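Local coordinates for histone-lysine N-methyltransferase, H3 lysine-9 specific SUVH6 (Arabidopsis thaliana, PDB 6A5K), which acts as an H3K9 histone methyltransferase with S-adenosylmethionine as methyl donor and, through its SRA domain, probably binds methylated DNA, at residues Tyr102-Ala113 against Thr163-Ile174; Glu150-Leu161 against Gly209-Leu217. The protein carries 1 engineered substitution. All blocks are in the same frame, centred on the assembly; numbering follows the deposited sequence.

Interaction 1 of 2, residues Tyr102-Ala113 against Thr163-Ile174; sequences YGKAKVATSIVA and TSIEKQTPVRVI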
loop_
_atom_site.group_PDB
_atom_site.type_symbol
_atom_site.label_atom_id
_atom_site.label_comp_id
_atom_site.label_asym_id
_atom_site.label_seq_id
_atom_site.Cartn_x
_atom_site.Cartn_y
_atom_site.Cartn_z
ATOM N N TYR A 102 -12.090 32.125 11.189
ATOM C CA TYR A 102 -10.894 32.484 11.945
ATOM C C TYR A 102 -11.013 33.918 12.421
ATOM O O TYR A 102 -10.838 34.848 11.636
ATOM C CB TYR A 102 -9.633 32.315 11.097
ATOM C CG TYR A 102 -8.348 32.533 11.865
ATOM C CD1 TYR A 102 -7.815 33.801 12.034
ATOM C CD2 TYR A 102 -7.665 31.462 12.413
ATOM C CE1 TYR A 102 -6.642 33.995 12.738
ATOM C CE2 TYR A 102 -6.491 31.645 13.108
ATOM C CZ TYR A 102 -5.985 32.908 13.273
ATOM O OH TYR A 102 -4.817 33.081 13.976
ATOM N N GLY A 103 -11.302 34.096 13.705
ATOM C CA GLY A 103 -11.620 35.414 14.224
ATOM C C GLY A 103 -12.868 35.915 13.523
ATOM O O GLY A 103 -13.882 35.219 13.489
ATOM N N LYS A 104 -12.787 37.113 12.953
ATOM C CA LYS A 104 -13.881 37.677 12.171
ATOM C C LYS A 104 -13.792 37.253 10.717
ATOM O O LYS A 104 -14.678 37.547 9.917
ATOM C CB LYS A 104 -13.873 39.202 12.243
ATOM C CG LYS A 104 -14.260 39.787 13.578
ATOM C CD LYS A 104 -14.267 41.299 13.475
ATOM C CE LYS A 104 -14.902 41.948 14.681
ATOM N NZ LYS A 104 -16.316 41.521 14.878
ATOM N N ALA A 105 -12.710 36.569 10.375
ATOM C CA ALA A 105 -12.457 36.223 8.992
ATOM C C ALA A 105 -12.594 34.727 8.735
ATOM O O ALA A 105 -13.058 33.964 9.589
ATOM C CB ALA A 105 -11.070 36.696 8.589
ATOM N N LYS A 106 -12.202 34.327 7.534
ATOM C CA LYS A 106 -12.060 32.921 7.201
ATOM C C LYS A 106 -10.701 32.738 6.558
ATOM O O LYS A 106 -10.259 33.593 5.791
ATOM C CB LYS A 106 -13.178 32.454 6.267
ATOM C CG LYS A 106 -14.555 32.445 6.916
ATOM C CD LYS A 106 -15.661 32.407 5.877
ATOM C CE LYS A 106 -17.037 32.342 6.537
ATOM N NZ LYS A 106 -18.146 32.493 5.553
ATOM N N VAL A 107 -10.026 31.646 6.897
ATOM C CA VAL A 107 -8.743 31.337 6.292
ATOM C C VAL A 107 -8.814 29.942 5.709
ATOM O O VAL A 107 -9.588 29.108 6.181
ATOM C CB VAL A 107 -7.577 31.418 7.299
ATOM C CG1 VAL A 107 -7.435 32.838 7.841
ATOM C CG2 VAL A 107 -7.760 30.400 8.429
ATOM N N ALA A 108 -8.020 29.693 4.673
ATOM C CA ALA A 108 -7.975 28.364 4.077
ATOM C C ALA A 108 -7.394 27.354 5.053
ATOM O O ALA A 108 -6.466 27.662 5.802
ATOM C CB ALA A 108 -7.162 28.378 2.800
ATOM N N THR A 109 -7.934 26.142 5.033
ATOM C CA THR A 109 -7.379 25.059 5.825
ATOM C C THR A 109 -6.615 24.102 4.924
ATOM O O THR A 109 -5.600 23.526 5.326
ATOM C CB THR A 109 -8.467 24.286 6.565
ATOM O OG1 THR A 109 -9.476 23.892 5.626
ATOM C CG2 THR A 109 -9.093 25.158 7.662
ATOM N N SER A 110 -7.108 23.918 3.702
ATOM C CA SER A 110 -6.449 22.954 2.819
ATOM C C SER A 110 -6.772 23.207 1.361
ATOM O O SER A 110 -7.829 23.730 1.047
ATOM C CB SER A 110 -6.847 21.524 3.195
ATOM O OG SER A 110 -8.240 21.340 3.026
ATOM N N ILE A 111 -5.850 22.854 0.471
ATOM C CA ILE A 111 -6.121 22.934 -0.956
ATOM C C ILE A 111 -5.706 21.650 -1.661
ATOM O O ILE A 111 -4.744 20.991 -1.263
ATOM C CB ILE A 111 -5.396 24.132 -1.631
ATOM C CG1 ILE A 111 -3.876 23.996 -1.508
ATOM C CG2 ILE A 111 -5.881 25.454 -1.042
ATOM C CD1 ILE A 111 -3.096 25.143 -2.167
ATOM N N VAL A 112 -6.444 21.297 -2.707
ATOM C CA VAL A 112 -6.025 20.209 -3.578
ATOM C C VAL A 112 -5.456 20.819 -4.852
ATOM O O VAL A 112 -6.170 21.489 -5.594
ATOM C CB VAL A 112 -7.178 19.252 -3.920
ATOM C CG1 VAL A 112 -6.671 18.121 -4.822
ATOM C CG2 VAL A 112 -7.791 18.691 -2.656
ATOM N N ALA A 113 -4.169 20.591 -5.093
ATOM C CA ALA A 113 -3.462 21.282 -6.166
ATOM C C ALA A 113 -3.031 20.337 -7.277
ATOM O O ALA A 113 -2.560 19.235 -7.019
ATOM C CB ALA A 113 -2.254 22.012 -5.607
ATOM N N THR A 163 -6.937 35.673 2.627
ATOM C CA THR A 163 -6.865 36.042 4.037
ATOM C C THR A 163 -5.755 35.282 4.763
ATOM O O THR A 163 -5.143 35.795 5.710
ATOM C CB THR A 163 -8.219 35.793 4.733
ATOM O OG1 THR A 163 -9.247 36.496 4.025
ATOM C CG2 THR A 163 -8.196 36.258 6.191
ATOM N N SER A 164 -5.486 34.058 4.308
ATOM C CA SER A 164 -4.376 33.278 4.858
ATOM C C SER A 164 -3.056 34.045 4.791
ATOM O O SER A 164 -2.206 33.906 5.669
ATOM C CB SER A 164 -4.233 31.937 4.124
ATOM O OG SER A 164 -5.265 31.035 4.487
ATOM N N ILE A 165 -2.891 34.847 3.741
ATOM C CA ILE A 165 -1.708 35.692 3.591
ATOM C C ILE A 165 -1.560 36.663 4.758
ATOM O O ILE A 165 -0.485 36.784 5.355
ATOM C CB ILE A 165 -1.757 36.498 2.279
ATOM C CG1 ILE A 165 -1.830 35.553 1.079
ATOM C CG2 ILE A 165 -0.546 37.417 2.160
ATOM C CD1 ILE A 165 -2.048 36.259 -0.245
ATOM N N GLU A 166 -2.650 37.350 5.083
ATOM C CA GLU A 166 -2.621 38.337 6.163
ATOM C C GLU A 166 -2.443 37.685 7.524
ATOM O O GLU A 166 -1.720 38.211 8.369
ATOM C CB GLU A 166 -3.892 39.187 6.178
ATOM C CG GLU A 166 -4.406 39.593 4.815
ATOM C CD GLU A 166 -5.841 40.092 4.867
ATOM O OE1 GLU A 166 -6.340 40.364 5.984
ATOM O OE2 GLU A 166 -6.465 40.227 3.793
ATOM N N LYS A 167 -3.097 36.547 7.746
ATOM C CA LYS A 167 -3.000 35.890 9.050
ATOM C C LYS A 167 -1.749 35.015 9.175
ATOM O O LYS A 167 -1.331 34.674 10.286
ATOM C CB LYS A 167 -4.252 35.052 9.322
ATOM C CG LYS A 167 -5.557 35.818 9.186
ATOM C CD LYS A 167 -5.724 36.831 10.298
ATOM C CE LYS A 167 -7.194 37.113 10.554
ATOM N NZ LYS A 167 -7.712 38.179 9.652
ATOM N N GLN A 168 -1.155 34.667 8.036
ATOM C CA GLN A 168 -0.008 33.760 7.992
ATOM C C GLN A 168 -0.307 32.463 8.731
ATOM O O GLN A 168 0.507 31.961 9.505
ATOM C CB GLN A 168 1.241 34.439 8.555
ATOM C CG GLN A 168 1.846 35.447 7.589
ATOM C CD GLN A 168 2.313 34.792 6.299
ATOM O OE1 GLN A 168 3.260 34.004 6.295
ATOM N NE2 GLN A 168 1.636 35.103 5.196
ATOM N N THR A 169 -1.496 31.934 8.477
ATOM C CA THR A 169 -1.922 30.654 9.028
ATOM C C THR A 169 -1.592 29.518 8.058
ATOM O O THR A 169 -1.587 29.720 6.844
ATOM C CB THR A 169 -3.428 30.668 9.332
ATOM O OG1 THR A 169 -4.121 31.268 8.232
ATOM C CG2 THR A 169 -3.706 31.474 10.592
ATOM N N PRO A 170 -1.311 28.316 8.591
ATOM C CA PRO A 170 -0.877 27.213 7.726
ATOM C C PRO A 170 -1.986 26.670 6.817
ATOM O O PRO A 170 -3.172 26.739 7.150
ATOM C CB PRO A 170 -0.423 26.145 8.730
ATOM C CG PRO A 170 -1.263 26.404 9.940
ATOM C CD PRO A 170 -1.392 27.908 10.007
ATOM N N VAL A 171 -1.578 26.139 5.668
ATOM C CA VAL A 171 -2.491 25.543 4.703
ATOM C C VAL A 171 -1.983 24.148 4.329
ATOM O O VAL A 171 -0.830 23.996 3.914
ATOM C CB VAL A 171 -2.616 26.409 3.421
ATOM C CG1 VAL A 171 -3.522 25.733 2.387
ATOM C CG2 VAL A 171 -3.125 27.810 3.759
ATOM N N ARG A 172 -2.824 23.130 4.477
ATOM C CA ARG A 172 -2.434 21.792 4.029
ATOM C C ARG A 172 -2.493 21.712 2.511
ATOM O O ARG A 172 -3.492 22.084 1.902
ATOM C CB ARG A 172 -3.328 20.709 4.645
ATOM C CG ARG A 172 -3.113 20.484 6.129
ATOM C CD ARG A 172 -3.982 19.333 6.667
ATOM N NE ARG A 172 -5.408 19.599 6.491
ATOM C CZ ARG A 172 -6.134 20.378 7.289
ATOM N NH1 ARG A 172 -5.569 20.986 8.322
ATOM N NH2 ARG A 172 -7.425 20.563 7.044
ATOM N N VAL A 173 -1.426 21.221 1.891
ATOM C CA VAL A 173 -1.447 21.036 0.453
ATOM C C VAL A 173 -1.549 19.554 0.088
ATOM O O VAL A 173 -0.703 18.745 0.476
ATOM C CB VAL A 173 -0.200 21.660 -0.206
ATOM C CG1 VAL A 173 -0.063 21.198 -1.657
ATOM C CG2 VAL A 173 -0.275 23.183 -0.127
ATOM N N ILE A 174 -2.623 19.208 -0.615
ATOM C CA ILE A 174 -2.794 17.875 -1.181
ATOM C C ILE A 174 -2.533 17.991 -2.678
ATOM O O ILE A 174 -3.241 18.703 -3.398
ATOM C CB ILE A 174 -4.202 17.289 -0.917
ATOM C CG1 ILE A 174 -4.451 17.095 0.587
ATOM C CG2 ILE A 174 -4.386 15.952 -1.626
ATOM C CD1 ILE A 174 -5.031 18.316 1.276
HETATM O O HOH W 1 -11.966 36.606 5.557
HETATM O O HOH W 2 -4.641 29.409 6.438
HETATM O O HOH W 3 -4.202 24.154 7.681
#

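Interaction 2 of 2, residues Glu150-Leu161 against Gly209-Leu217; sequences EDQKLITGNLAL and GMNVFKFQL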
loop_
_atom_site.group_PDB
_atom_site.type_symbol
_atom_site.label_atom_id
_atom_site.label_comp_id
_atom_site.label_asym_id
_atom_site.label_seq_id
_atom_site.Cartn_x
_atom_site.Cartn_y
_atom_site.Cartn_z
ATOM N N GLU A 150 -17.207 35.385 -16.842
ATOM C CA GLU A 150 -16.832 34.283 -15.965
ATOM C C GLU A 150 -15.552 34.599 -15.201
ATOM O O GLU A 150 -14.725 33.718 -14.954
ATOM C CB GLU A 150 -16.669 32.993 -16.769
ATOM C CG GLU A 150 -17.862 32.678 -17.656
ATOM C CD GLU A 150 -17.484 31.882 -18.887
ATOM O OE1 GLU A 150 -16.329 32.011 -19.347
ATOM O OE2 GLU A 150 -18.340 31.130 -19.395
ATOM N N ASP A 151 -15.388 35.871 -14.849
ATOM C CA ASP A 151 -14.296 36.299 -13.987
ATOM C C ASP A 151 -14.431 35.645 -12.621
ATOM O O ASP A 151 -15.521 35.607 -12.053
ATOM C CB ASP A 151 -14.284 37.823 -13.829
ATOM C CG ASP A 151 -13.888 38.544 -15.100
ATOM O OD1 ASP A 151 -13.924 37.921 -16.179
ATOM O OD2 ASP A 151 -13.542 39.741 -15.020
ATOM N N GLN A 152 -13.330 35.125 -12.093
ATOM C CA GLN A 152 -13.329 34.664 -10.714
ATOM C C GLN A 152 -13.494 35.864 -9.789
ATOM O O GLN A 152 -13.057 36.974 -10.105
ATOM C CB GLN A 152 -12.049 33.894 -10.391
ATOM C CG GLN A 152 -11.883 32.623 -11.211
ATOM C CD GLN A 152 -10.733 31.767 -10.730
ATOM O OE1 GLN A 152 -9.921 32.201 -9.912
ATOM N NE2 GLN A 152 -10.665 30.534 -11.223
ATOM N N LYS A 153 -14.151 35.644 -8.657
ATOM C CA LYS A 153 -14.381 36.698 -7.679
ATOM C C LYS A 153 -13.585 36.410 -6.417
ATOM O O LYS A 153 -13.288 35.251 -6.116
ATOM C CB LYS A 153 -15.870 36.810 -7.347
ATOM C CG LYS A 153 -16.590 38.004 -7.971
ATOM C CD LYS A 153 -15.927 38.483 -9.249
ATOM C CE LYS A 153 -16.615 39.732 -9.779
ATOM N NZ LYS A 153 -16.120 40.117 -11.129
ATOM N N LEU A 154 -13.228 37.454 -5.678
ATOM C CA LEU A 154 -12.555 37.252 -4.403
ATOM C C LEU A 154 -13.592 37.009 -3.309
ATOM O O LEU A 154 -13.845 37.865 -2.458
ATOM C CB LEU A 154 -11.658 38.440 -4.054
ATOM C CG LEU A 154 -10.591 38.082 -3.016
ATOM C CD1 LEU A 154 -9.620 37.054 -3.587
ATOM C CD2 LEU A 154 -9.852 39.321 -2.533
ATOM N N ILE A 155 -14.196 35.825 -3.363
ATOM C CA ILE A 155 -15.189 35.391 -2.387
ATOM C C ILE A 155 -14.870 33.969 -1.951
ATOM O O ILE A 155 -13.978 33.335 -2.515
ATOM C CB ILE A 155 -16.619 35.436 -2.962
ATOM C CG1 ILE A 155 -16.689 34.611 -4.250
ATOM C CG2 ILE A 155 -17.047 36.865 -3.231
ATOM C CD1 ILE A 155 -18.076 34.519 -4.850
ATOM N N THR A 156 -15.607 33.480 -0.956
ATOM C CA THR A 156 -15.486 32.107 -0.448
ATOM C C THR A 156 -14.042 31.591 -0.368
ATOM O O THR A 156 -13.211 32.160 0.342
ATOM C CB THR A 156 -16.324 31.128 -1.303
ATOM O OG1 THR A 156 -15.943 31.235 -2.680
ATOM C CG2 THR A 156 -17.807 31.447 -1.176
ATOM N N GLY A 157 -13.752 30.515 -1.096
ATOM C CA GLY A 157 -12.433 29.900 -1.073
ATOM C C GLY A 157 -11.281 30.818 -1.448
ATOM O O GLY A 157 -10.261 30.878 -0.753
ATOM N N ASN A 158 -11.434 31.538 -2.552
ATOM C CA ASN A 158 -10.388 32.452 -2.991
ATOM C C ASN A 158 -10.108 33.529 -1.940
ATOM O O ASN A 158 -8.943 33.854 -1.658
ATOM C CB ASN A 158 -10.763 33.093 -4.326
ATOM C CG ASN A 158 -10.741 32.098 -5.479
ATOM O OD1 ASN A 158 -10.137 31.027 -5.383
ATOM N ND2 ASN A 158 -11.397 32.452 -6.578
ATOM N N LEU A 159 -11.177 34.067 -1.356
ATOM C CA LEU A 159 -11.056 35.086 -0.316
ATOM C C LEU A 159 -10.384 34.520 0.929
ATOM O O LEU A 159 -9.588 35.197 1.574
ATOM C CB LEU A 159 -12.433 35.663 0.044
ATOM C CG LEU A 159 -12.461 36.746 1.129
ATOM C CD1 LEU A 159 -11.631 37.951 0.707
ATOM C CD2 LEU A 159 -13.885 37.168 1.439
ATOM N N ALA A 160 -10.704 33.273 1.268
ATOM C CA ALA A 160 -10.106 32.638 2.437
ATOM C C ALA A 160 -8.604 32.453 2.241
ATOM O O ALA A 160 -7.808 32.692 3.156
ATOM C CB ALA A 160 -10.769 31.300 2.716
ATOM N N LEU A 161 -8.227 32.012 1.045
ATOM C CA LEU A 161 -6.821 31.801 0.727
ATOM C C LEU A 161 -6.082 33.138 0.759
ATOM O O LEU A 161 -4.948 33.220 1.238
ATOM C CB LEU A 161 -6.680 31.121 -0.638
ATOM C CG LEU A 161 -5.414 30.334 -0.985
ATOM C CD1 LEU A 161 -4.981 29.395 0.143
ATOM C CD2 LEU A 161 -5.631 29.558 -2.284
ATOM N N GLY A 209 -10.366 32.294 -21.618
ATOM C CA GLY A 209 -9.727 33.596 -21.713
ATOM C C GLY A 209 -10.327 34.589 -20.739
ATOM O O GLY A 209 -10.438 35.782 -21.030
HETATM N N MSE A 210 -10.716 34.092 -19.570
HETATM C CA MSE A 210 -11.346 34.930 -18.565
HETATM C C MSE A 210 -10.455 35.051 -17.328
HETATM O O MSE A 210 -9.442 34.368 -17.206
HETATM C CB MSE A 210 -12.721 34.368 -18.196
HETATM C CG MSE A 210 -13.782 35.422 -17.931
HETATM SE SE MSE A 210 -14.338 36.467 -19.490
HETATM C CE MSE A 210 -14.173 35.097 -20.871
ATOM N N ASN A 211 -10.859 35.922 -16.414
ATOM C CA ASN A 211 -10.051 36.331 -15.271
ATOM C C ASN A 211 -9.913 35.273 -14.169
ATOM O O ASN A 211 -10.908 34.680 -13.753
ATOM C CB ASN A 211 -10.665 37.605 -14.701
ATOM C CG ASN A 211 -9.674 38.455 -13.967
ATOM O OD1 ASN A 211 -9.222 38.083 -12.892
ATOM N ND2 ASN A 211 -9.332 39.610 -14.535
ATOM N N VAL A 212 -8.688 35.036 -13.692
ATOM C CA VAL A 212 -8.466 34.082 -12.603
ATOM C C VAL A 212 -7.495 34.582 -11.527
ATOM O O VAL A 212 -6.634 35.423 -11.783
ATOM C CB VAL A 212 -7.923 32.727 -13.127
ATOM C CG1 VAL A 212 -8.909 32.081 -14.093
ATOM C CG2 VAL A 212 -6.556 32.910 -13.776
ATOM N N PHE A 213 -7.638 34.039 -10.324
ATOM C CA PHE A 213 -6.717 34.330 -9.231
ATOM C C PHE A 213 -5.632 33.269 -9.124
ATOM O O PHE A 213 -5.900 32.076 -9.278
ATOM C CB PHE A 213 -7.467 34.436 -7.899
ATOM C CG PHE A 213 -8.395 35.607 -7.822
ATOM C CD1 PHE A 213 -9.736 35.473 -8.150
ATOM C CD2 PHE A 213 -7.927 36.850 -7.433
ATOM C CE1 PHE A 213 -10.591 36.559 -8.083
ATOM C CE2 PHE A 213 -8.778 37.942 -7.367
ATOM C CZ PHE A 213 -10.110 37.796 -7.691
ATOM N N LYS A 214 -4.409 33.712 -8.854
ATOM C CA LYS A 214 -3.298 32.803 -8.621
ATOM C C LYS A 214 -2.621 33.156 -7.300
ATOM O O LYS A 214 -2.551 34.323 -6.926
ATOM C CB LYS A 214 -2.299 32.859 -9.775
ATOM C CG LYS A 214 -2.888 32.428 -11.111
ATOM C CD LYS A 214 -1.938 31.524 -11.873
ATOM C CE LYS A 214 -2.589 30.986 -13.136
ATOM N NZ LYS A 214 -1.743 29.951 -13.799
ATOM N N PHE A 215 -2.127 32.137 -6.605
ATOM C CA PHE A 215 -1.573 32.285 -5.263
ATOM C C PHE A 215 -0.193 31.645 -5.217
ATOM O O PHE A 215 0.012 30.577 -5.789
ATOM C CB PHE A 215 -2.489 31.624 -4.214
ATOM C CG PHE A 215 -3.899 32.155 -4.206
ATOM C CD1 PHE A 215 -4.836 31.693 -5.124
ATOM C CD2 PHE A 215 -4.295 33.099 -3.268
ATOM C CE1 PHE A 215 -6.136 32.173 -5.115
ATOM C CE2 PHE A 215 -5.593 33.586 -3.249
ATOM C CZ PHE A 215 -6.514 33.125 -4.178
ATOM N N GLN A 216 0.757 32.283 -4.544
ATOM C CA GLN A 216 2.046 31.641 -4.322
ATOM C C GLN A 216 2.148 31.165 -2.881
ATOM O O GLN A 216 1.953 31.942 -1.955
ATOM C CB GLN A 216 3.207 32.586 -4.650
ATOM C CG GLN A 216 4.565 32.027 -4.261
ATOM C CD GLN A 216 5.704 32.910 -4.709
ATOM O OE1 GLN A 216 5.927 33.088 -5.903
ATOM N NE2 GLN A 216 6.433 33.469 -3.754
ATOM N N LEU A 217 2.444 29.884 -2.703
ATOM C CA LEU A 217 2.629 29.304 -1.379
ATOM C C LEU A 217 4.060 28.809 -1.218
ATOM O O LEU A 217 4.692 28.393 -2.187
ATOM C CB LEU A 217 1.652 28.151 -1.137
ATOM C CG LEU A 217 0.148 28.446 -1.138
ATOM C CD1 LEU A 217 -0.403 28.524 -2.559
ATOM C CD2 LEU A 217 -0.618 27.410 -0.319
#

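Interaction 1 of 2, residues Tyr102-Ala113 against Thr163-Ile174
Strand 105-113 pairs in parallel with strand 171-174 in the curled mixed sheet of the SRA domain, and the helix ending at Lys167 packs across the start of strand 105-113. Four backbone bonds zip the strands together, from Arg172 N to Thr109 O through to Ala113 N on Ile174 O (2.7 Å). On one side of the sheet Ile111 CG1 runs alongside Val173 CG2 at 3.9 Å, both side chains pointing the same way. On the side of Ser110, the Arg172 chain turns back at chi3 (-61°) and presents one face of its guanidinium to Thr109 O, which sits over its centre; NH1 bonds to Ile65 O and Gly67 O, NH2 to Ile89 O.

Where the strands part, the helix takes over. Ser164 OG, anti to its carbonyl carbon (chi1 -73°), accepts a bent bond from Ala108 N. The Val107 side chain lies across Lys167, whose CG meets Val107 CG1, while Lys167 CE comes to the edge of the Tyr102 ring at 3.7 Å from Tyr102 CD1. The methyl Thr169 CG2 approaches the same ring at Tyr102 CE2 and CZ. With chi1 near 44°, the torsion that sets this methyl at the ring also carries OG1 to a water between the strand and the helix end, 2.6 Å from each of Ala108 O, Ser164 OG and Thr169 OG1 and 3.1 Å from Pro170 O.

Interaction 2 of 2, residues Glu150-Leu161 against Gly209-Leu217
Gln152 reaches across to strand 211-217 and uses its amide as a stand-in for a backbone partner. With CG anti to its own carbonyl carbon (chi1 -63°) and the chain extended beyond, OE1 reaches Phe213 N at 3.0 Å in an almost straight bond, although the donor stands well above the amide carbonyl plane. Its backbone N bonds to Asn211 O, also at 3.0 Å, so one residue grips the strand twice, and NE2 has a weak further bond to Gly131 O. The amide end of Gln152 passes obliquely across Val212, while CB lies 3.6 Å from Phe213 CD1. Cut back to an alanine, this position would probably leave Phe213 N without its acceptor, lose the weak tie to Gly131 O and open a gap beside Val212.

The Phe213 ring stands up from the strand into the loop before the helix. Leu154 comes in at about a right angle, placing CD1 over one ring face, toward the rim, 4.2 Å from the centroid in a CH-pi contact. The Asn158 amide is tilted to this ring, with ND2 3.8 Å from Phe213 CD1; that nitrogen also makes a weak bond to Lys153 O, while OD1 accepts from Gln132 N.

Two residues along, Phe215 meets the helix itself. Leu161 CD2 sits squarely over the middle of its ring, 3.6 Å from the centroid and only 12° off the normal, while Leu161 CB touches the ring at CE2. At the other end, selenomethionine Met210 lies across Glu150 and Asp151. Helix 156-161 thus packs on the strand at 33° through Leu161 on Phe215, and the preceding loop adds Leu154 on Phe213, the alpha-on-beta layering of the SRA domain's PUA-like fold.

Interactions 1 and 2 share helix 156-167 and the same curled sheet, and their centres lie 14 Å apart. Interaction 1 is the more buried: it pairs two strands edge to edge, so backbone bonds dominate, with waters bridging where the strands part and the helix end takes over. Interaction 2 grades from an exposed end at Glu150 and Met210 to a buried one at Leu161; it has no strand pairing and depends on rings and a side-chain amide. The two meet at the helix: Ala108 CB touches Leu161 CD1 at 3.6 Å, and Ala160 CB packs beside Val107 and Ala108. Farther along the sheet, Ile111 CD1 meets Leu217 CD2, joining their apolar layers.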